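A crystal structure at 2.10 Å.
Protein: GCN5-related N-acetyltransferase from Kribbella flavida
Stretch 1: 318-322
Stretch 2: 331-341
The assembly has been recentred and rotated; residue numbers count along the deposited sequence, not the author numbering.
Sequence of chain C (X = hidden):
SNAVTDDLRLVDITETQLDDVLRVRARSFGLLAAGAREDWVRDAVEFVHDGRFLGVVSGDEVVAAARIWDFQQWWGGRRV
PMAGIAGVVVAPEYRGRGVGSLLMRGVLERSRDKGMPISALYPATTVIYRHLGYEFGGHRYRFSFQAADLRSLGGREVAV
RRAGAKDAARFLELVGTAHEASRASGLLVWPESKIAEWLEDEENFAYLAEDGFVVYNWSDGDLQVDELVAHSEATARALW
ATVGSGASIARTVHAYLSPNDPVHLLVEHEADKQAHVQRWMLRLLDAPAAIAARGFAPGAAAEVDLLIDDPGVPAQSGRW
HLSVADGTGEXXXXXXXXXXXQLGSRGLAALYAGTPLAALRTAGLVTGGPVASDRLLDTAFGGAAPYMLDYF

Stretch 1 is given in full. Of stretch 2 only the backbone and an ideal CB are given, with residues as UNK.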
ATOM      1  N   GLY C 318      31.973  43.626  -0.090  1.00 27.43           N
ATOM      2  CA  GLY C 318      32.065  45.078  -0.225  1.00 29.01           C
ATOM      3  C   GLY C 318      30.917  45.641  -1.035  1.00 31.04           C
ATOM      4  O   GLY C 318      29.945  44.926  -1.351  1.00 28.49           O
ATOM      5  N   ARG C 319      31.018  46.925  -1.372  1.00 31.43           N
ATOM      6  CA  ARG C 319      29.948  47.600  -2.090  1.00 32.54           C
ATOM      7  C   ARG C 319      30.195  47.633  -3.591  1.00 32.55           C
ATOM      8  O   ARG C 319      31.244  48.074  -4.063  1.00 32.72           O
ATOM      9  CB  ARG C 319      29.739  49.017  -1.567  1.00 38.92           C
ATOM     10  CG  ARG C 319      28.520  49.675  -2.173  1.00 40.36           C
ATOM     11  CD  ARG C 319      28.198  50.947  -1.446  1.00 41.11           C
ATOM     12  NE  ARG C 319      27.021  51.618  -1.984  1.00 35.28           N
ATOM     13  CZ  ARG C 319      26.133  52.241  -1.221  1.00 34.07           C
ATOM     14  NH1 ARG C 319      26.294  52.246   0.097  1.00 32.00           N
ATOM     15  NH2 ARG C 319      25.086  52.850  -1.765  1.00 32.28           N
ATOM     16  N   TRP C 320      29.195  47.184  -4.332  1.00 27.83           N
ATOM     17  CA  TRP C 320      29.281  47.074  -5.769  1.00 30.05           C
ATOM     18  C   TRP C 320      28.140  47.836  -6.425  1.00 31.42           C
ATOM     19  O   TRP C 320      27.079  48.025  -5.830  1.00 33.26           O
ATOM     20  CB  TRP C 320      29.186  45.599  -6.159  1.00 30.89           C
ATOM     21  CG  TRP C 320      30.299  44.753  -5.627  1.00 31.16           C
ATOM     22  CD1 TRP C 320      30.319  44.067  -4.444  1.00 33.18           C
ATOM     23  CD2 TRP C 320      31.548  44.477  -6.271  1.00 30.73           C
ATOM     24  NE1 TRP C 320      31.509  43.395  -4.311  1.00 32.87           N
ATOM     25  CE2 TRP C 320      32.281  43.630  -5.420  1.00 33.21           C
ATOM     26  CE3 TRP C 320      32.123  44.873  -7.484  1.00 30.94           C
ATOM     27  CZ2 TRP C 320      33.563  43.166  -5.747  1.00 36.03           C
ATOM     28  CZ3 TRP C 320      33.398  44.419  -7.806  1.00 33.53           C
ATOM     29  CH2 TRP C 320      34.103  43.575  -6.943  1.00 36.13           C
ATOM     30  N   HIS C 321      28.368  48.289  -7.649  1.00 34.67           N
ATOM     31  CA  HIS C 321      27.310  48.873  -8.454  1.00 34.98           C
ATOM     32  C   HIS C 321      26.934  47.906  -9.578  1.00 33.02           C
ATOM     33  O   HIS C 321      27.799  47.417 -10.317  1.00 29.33           O
ATOM     34  CB  HIS C 321      27.744  50.215  -9.037  1.00 43.12           C
ATOM     35  CG  HIS C 321      26.723  50.817  -9.949  1.00 48.19           C
ATOM     36  ND1 HIS C 321      25.556  51.385  -9.484  1.00 51.48           N
ATOM     37  CD2 HIS C 321      26.674  50.903 -11.298  1.00 51.11           C
ATOM     38  CE1 HIS C 321      24.837  51.808 -10.507  1.00 52.81           C
ATOM     39  NE2 HIS C 321      25.493  51.528 -11.620  1.00 55.23           N
ATOM     40  N   LEU C 322      25.646  47.599  -9.682  1.00 33.65           N
ATOM     41  CA  LEU C 322      25.154  46.743 -10.756  1.00 31.66           C
ATOM     42  C   LEU C 322      24.541  47.589 -11.875  1.00 35.53           C
ATOM     43  O   LEU C 322      23.616  48.377 -11.644  1.00 38.28           O
ATOM     44  CB  LEU C 322      24.136  45.735 -10.221  1.00 27.85           C
ATOM     45  CG  LEU C 322      23.465  44.823 -11.257  1.00 35.58           C
ATOM     46  CD1 LEU C 322      24.446  43.797 -11.814  1.00 31.93           C
ATOM     47  CD2 LEU C 322      22.251  44.135 -10.651  1.00 34.89           C
ATOM     48  N   UNK C 331      29.100  44.356 -12.904  1.00 35.86           N
ATOM     49  CA  UNK C 331      29.217  44.664 -11.481  1.00 34.02           C
ATOM     50  C   UNK C 331      30.573  45.319 -11.203  1.00 36.55           C
ATOM     51  O   UNK C 331      31.612  44.703 -11.422  1.00 35.16           O
ATOM     52  CB  UNK C 331      29.046  43.399 -10.637  1.00 34.02           C
ATOM     53  N   UNK C 332      30.561  46.566 -10.726  1.00 38.05           N
ATOM     54  CA  UNK C 332      31.797  47.311 -10.470  1.00 39.52           C
ATOM     55  C   UNK C 332      31.823  47.868  -9.042  1.00 39.31           C
ATOM     56  O   UNK C 332      30.766  48.106  -8.454  1.00 36.54           O
ATOM     57  CB  UNK C 332      31.947  48.450 -11.480  1.00 39.52           C
ATOM     58  N   UNK C 333      33.030  48.096  -8.485  1.00 38.35           N
ATOM     59  CA  UNK C 333      33.146  48.648  -7.128  1.00 36.33           C
ATOM     60  C   UNK C 333      32.484  50.013  -6.985  1.00 34.48           C
ATOM     61  O   UNK C 333      32.550  50.816  -7.920  1.00 32.85           O
ATOM     62  CB  UNK C 333      34.621  48.758  -6.735  1.00 36.33           C
ATOM     63  N   UNK C 334      31.874  50.275  -5.830  1.00 34.85           N
ATOM     64  CA  UNK C 334      31.232  51.569  -5.568  1.00 35.58           C
ATOM     65  C   UNK C 334      31.852  52.252  -4.351  1.00 35.42           C
ATOM     66  O   UNK C 334      32.129  51.592  -3.351  1.00 31.56           O
ATOM     67  CB  UNK C 334      29.728  51.386  -5.355  1.00 35.58           C
ATOM     68  N   UNK C 335      32.050  53.568  -4.419  1.00 33.28           N
ATOM     69  CA  UNK C 335      32.576  54.293  -3.264  1.00 42.13           C
ATOM     70  C   UNK C 335      31.473  55.031  -2.497  1.00 40.83           C
ATOM     71  O   UNK C 335      31.753  55.877  -1.639  1.00 34.86           O
ATOM     72  CB  UNK C 335      33.648  55.287  -3.716  1.00 42.13           C
ATOM     73  N   UNK C 336      30.222  54.689  -2.804  1.00 35.76           N
ATOM     74  CA  UNK C 336      29.071  55.296  -2.144  1.00 39.88           C
ATOM     75  C   UNK C 336      28.880  54.684  -0.752  1.00 41.11           C
ATOM     76  O   UNK C 336      29.443  53.624  -0.461  1.00 42.92           O
ATOM     77  CB  UNK C 336      27.809  55.114  -2.989  1.00 39.88           C
ATOM     78  N   UNK C 337      28.124  55.358   0.118  1.00 40.87           N
ATOM     79  CA  UNK C 337      27.973  54.896   1.503  1.00 40.09           C
ATOM     80  C   UNK C 337      26.577  55.109   2.100  1.00 39.80           C
ATOM     81  O   UNK C 337      26.365  54.842   3.282  1.00 40.69           O
ATOM     82  CB  UNK C 337      29.000  55.610   2.383  1.00 40.09           C
ATOM     83  N   UNK C 338      25.634  55.587   1.288  1.00 39.37           N
ATOM     84  CA  UNK C 338      24.257  55.761   1.736  1.00 40.34           C
ATOM     85  C   UNK C 338      23.519  54.436   1.883  1.00 43.34           C
ATOM     86  O   UNK C 338      24.121  53.366   1.767  1.00 40.70           O
ATOM     87  CB  UNK C 338      23.502  56.664   0.759  1.00 40.34           C
ATOM     88  N   UNK C 339      22.215  54.504   2.140  1.00 46.39           N
ATOM     89  CA  UNK C 339      21.409  53.294   2.320  1.00 48.33           C
ATOM     90  C   UNK C 339      21.542  52.350   1.126  1.00 44.06           C
ATOM     91  O   UNK C 339      21.531  52.779  -0.033  1.00 44.01           O
ATOM     92  CB  UNK C 339      19.939  53.664   2.531  1.00 48.33           C
ATOM     93  N   UNK C 340      21.680  51.062   1.412  1.00 36.40           N
ATOM     94  CA  UNK C 340      21.955  50.105   0.353  1.00 33.66           C
ATOM     95  C   UNK C 340      21.370  48.751   0.710  1.00 34.90           C
ATOM     96  O   UNK C 340      21.345  48.368   1.887  1.00 35.63           O
ATOM     97  CB  UNK C 340      23.460  49.990   0.102  1.00 33.66           C
ATOM     98  N   UNK C 341      20.878  48.041  -0.302  1.00 31.80           N
ATOM     99  CA  UNK C 341      20.476  46.658  -0.120  1.00 36.54           C
ATOM    100  C   UNK C 341      21.702  45.845   0.320  1.00 36.51           C
ATOM    101  O   UNK C 341      22.734  45.837  -0.366  1.00 38.10           O
ATOM    102  CB  UNK C 341      19.867  46.092  -1.404  1.00 36.54           C
TER

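Position 331 is in extended conformation (phi/psi -117/118) and pairs with Leu-322 as an antiparallel non-hydrogen-bonded pair, the CA atoms 4.6 Å apart. Its ideal CB lies on the same face of the sheet as the Leu-322 side chain, 4.6 Å from Trp-320 CE3 and 4.8 Å from Leu-322 CD1. Beyond His-321 O, 4.2 Å from the ideal CB, these neighbours are carbon atoms, so a branched aliphatic such as Leu, Ile or Val, or an unbranched Met, would suit. The residue is Leu-331 (chi1 t, chi2 p): its CG lies 3.7 Å from Trp-320 CB, and its CD1 3.8 Å from Leu-322 CB. The backbone adds a CA-H...O contact, Leu-331 CA to His-321 O, 3.3 Å.

Position 332 is the hydrogen-bonded partner of His-321. The backbone settles the register: N of 332 donates to His-321 O (2.9 Å, 165°), and His-321 N donates to O of 332 (2.5 Å, 174°), a very short contact. O of 332 also lies 3.2 Å from Trp-320 CA, a CA-H...O contact. The CB shares the His-321 face, where beta-branched or small polar residues would fit. Thr-332 (chi1 p) occupies it, with OG1 near the plane of the imidazole at its edge and 4.0 Å from His-321 CB.

At 333, phi of -60° and psi of 144° permit proline, and N has no acceptor in stretch 1, as expected of a non-hydrogen-bonded pair with Trp-320. CB points away, so many residues would be tolerated. Pro-333 uses its ring instead: CD lies 3.7 Å from Trp-320 CZ3.

Position 334 points toward stretch 1. Its N donates to Arg-319 O (2.9 Å, 160°), extending the ladder by one bond, and its ideal CB is 3.8 Å from Arg-319 CG and 4.1 Å from His-321 N. Such close approach favours a small residue: Ala, Ser, Thr or Cys. Ser-334 (chi1 t) has its CB 4.4 Å from His-321 CB. Ser-334 OG accepts a hydrogen bond from the backbone N of 336 (3.2 Å), a local bond within the segment that follows the strand.

Position 335 points away and has nothing of stretch 1 within 5.5 Å of its ideal CB; polar residues suit, and it is Asp-335.

At 336 CB points sideways, 3.7 Å from Arg-319 NE, and a long polar chain could extend toward His-321. Arg-336 (chi1 m) does so, bringing NH1 to 3.0 Å from His-321 ND1. Its carbonyl O lies over one face of the Arg-319 guanidinium, 3.1 Å from Arg-319 CD.

Position 337 points away, suiting small polar residues; Ser-337 places its backbone N over that same guanidinium face.

The essential feature of 338 is its carbonyl, whose O accepts from Arg-319 NH1 (3.0 Å, 170°) near the guanidinium plane. A CB would have room, so Gly-338 is one option among several.

Position 339 points away; polar residues suit, and Asp-339 fills it.

At 340 the ideal CB faces the guanidinium, 3.6 Å from Arg-319 NH1, favouring a compact aliphatic. Val-340 covers the face opposite Ser-337 N.

Position 341 is out of reach and unconstrained here; it is Leu-341.

Stretch 2 (331-341) LTPSDRSGDVL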
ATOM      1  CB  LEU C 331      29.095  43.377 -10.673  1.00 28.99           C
ATOM      2  CG  LEU C 331      28.714  43.479  -9.203  1.00 30.69           C
ATOM      3  CD1 LEU C 331      27.271  43.956  -9.082  1.00 26.28           C
ATOM      4  CD2 LEU C 331      28.910  42.130  -8.518  1.00 30.01           C
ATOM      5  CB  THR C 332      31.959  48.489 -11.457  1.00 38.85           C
ATOM      6  OG1 THR C 332      30.787  49.310 -11.414  1.00 39.08           O
ATOM      7  CG2 THR C 332      32.174  47.986 -12.885  1.00 41.33           C
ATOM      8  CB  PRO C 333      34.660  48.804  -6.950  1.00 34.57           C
ATOM      9  CG  PRO C 333      35.250  47.765  -7.849  1.00 34.97           C
ATOM     10  CD  PRO C 333      34.353  47.772  -9.054  1.00 37.91           C
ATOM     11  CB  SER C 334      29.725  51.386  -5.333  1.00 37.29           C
ATOM     12  OG  SER C 334      29.093  52.622  -5.014  1.00 41.09           O
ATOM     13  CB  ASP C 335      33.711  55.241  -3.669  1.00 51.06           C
ATOM     14  CG  ASP C 335      33.340  56.150  -4.827  1.00 60.52           C
ATOM     15  OD1 ASP C 335      32.129  56.312  -5.096  1.00 62.16           O
ATOM     16  OD2 ASP C 335      34.264  56.715  -5.463  1.00 65.08           O
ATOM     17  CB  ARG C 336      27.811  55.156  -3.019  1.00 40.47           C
ATOM     18  CG  ARG C 336      27.881  55.985  -4.326  1.00 40.86           C
ATOM     19  CD  ARG C 336      26.622  55.852  -5.201  1.00 46.65           C
ATOM     20  NE  ARG C 336      26.630  54.639  -6.016  1.00 50.62           N
ATOM     21  CZ  ARG C 336      27.224  54.535  -7.206  1.00 51.12           C
ATOM     22  NH1 ARG C 336      27.187  53.389  -7.874  1.00 48.29           N
ATOM     23  NH2 ARG C 336      27.859  55.574  -7.730  1.00 50.44           N
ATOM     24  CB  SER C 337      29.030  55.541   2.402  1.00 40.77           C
ATOM     25  OG  SER C 337      28.934  56.955   2.374  1.00 44.66           O
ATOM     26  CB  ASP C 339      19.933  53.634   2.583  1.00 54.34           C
ATOM     27  CG  ASP C 339      19.075  52.390   2.868  1.00 61.50           C
ATOM     28  OD1 ASP C 339      19.596  51.395   3.432  1.00 57.58           O
ATOM     29  OD2 ASP C 339      17.870  52.417   2.531  1.00 67.60           O
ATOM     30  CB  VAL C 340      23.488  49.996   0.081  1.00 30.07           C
ATOM     31  CG1 VAL C 340      24.230  49.545   1.336  1.00 29.72           C
ATOM     32  CG2 VAL C 340      23.791  49.062  -1.109  1.00 32.58           C
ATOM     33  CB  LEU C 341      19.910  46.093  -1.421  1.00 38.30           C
ATOM     34  CG  LEU C 341      19.447  44.636  -1.320  1.00 41.23           C
ATOM     35  CD1 LEU C 341      18.014  44.620  -0.873  1.00 37.96           C
ATOM     36  CD2 LEU C 341      19.611  43.900  -2.629  1.00 43.88           C
TER
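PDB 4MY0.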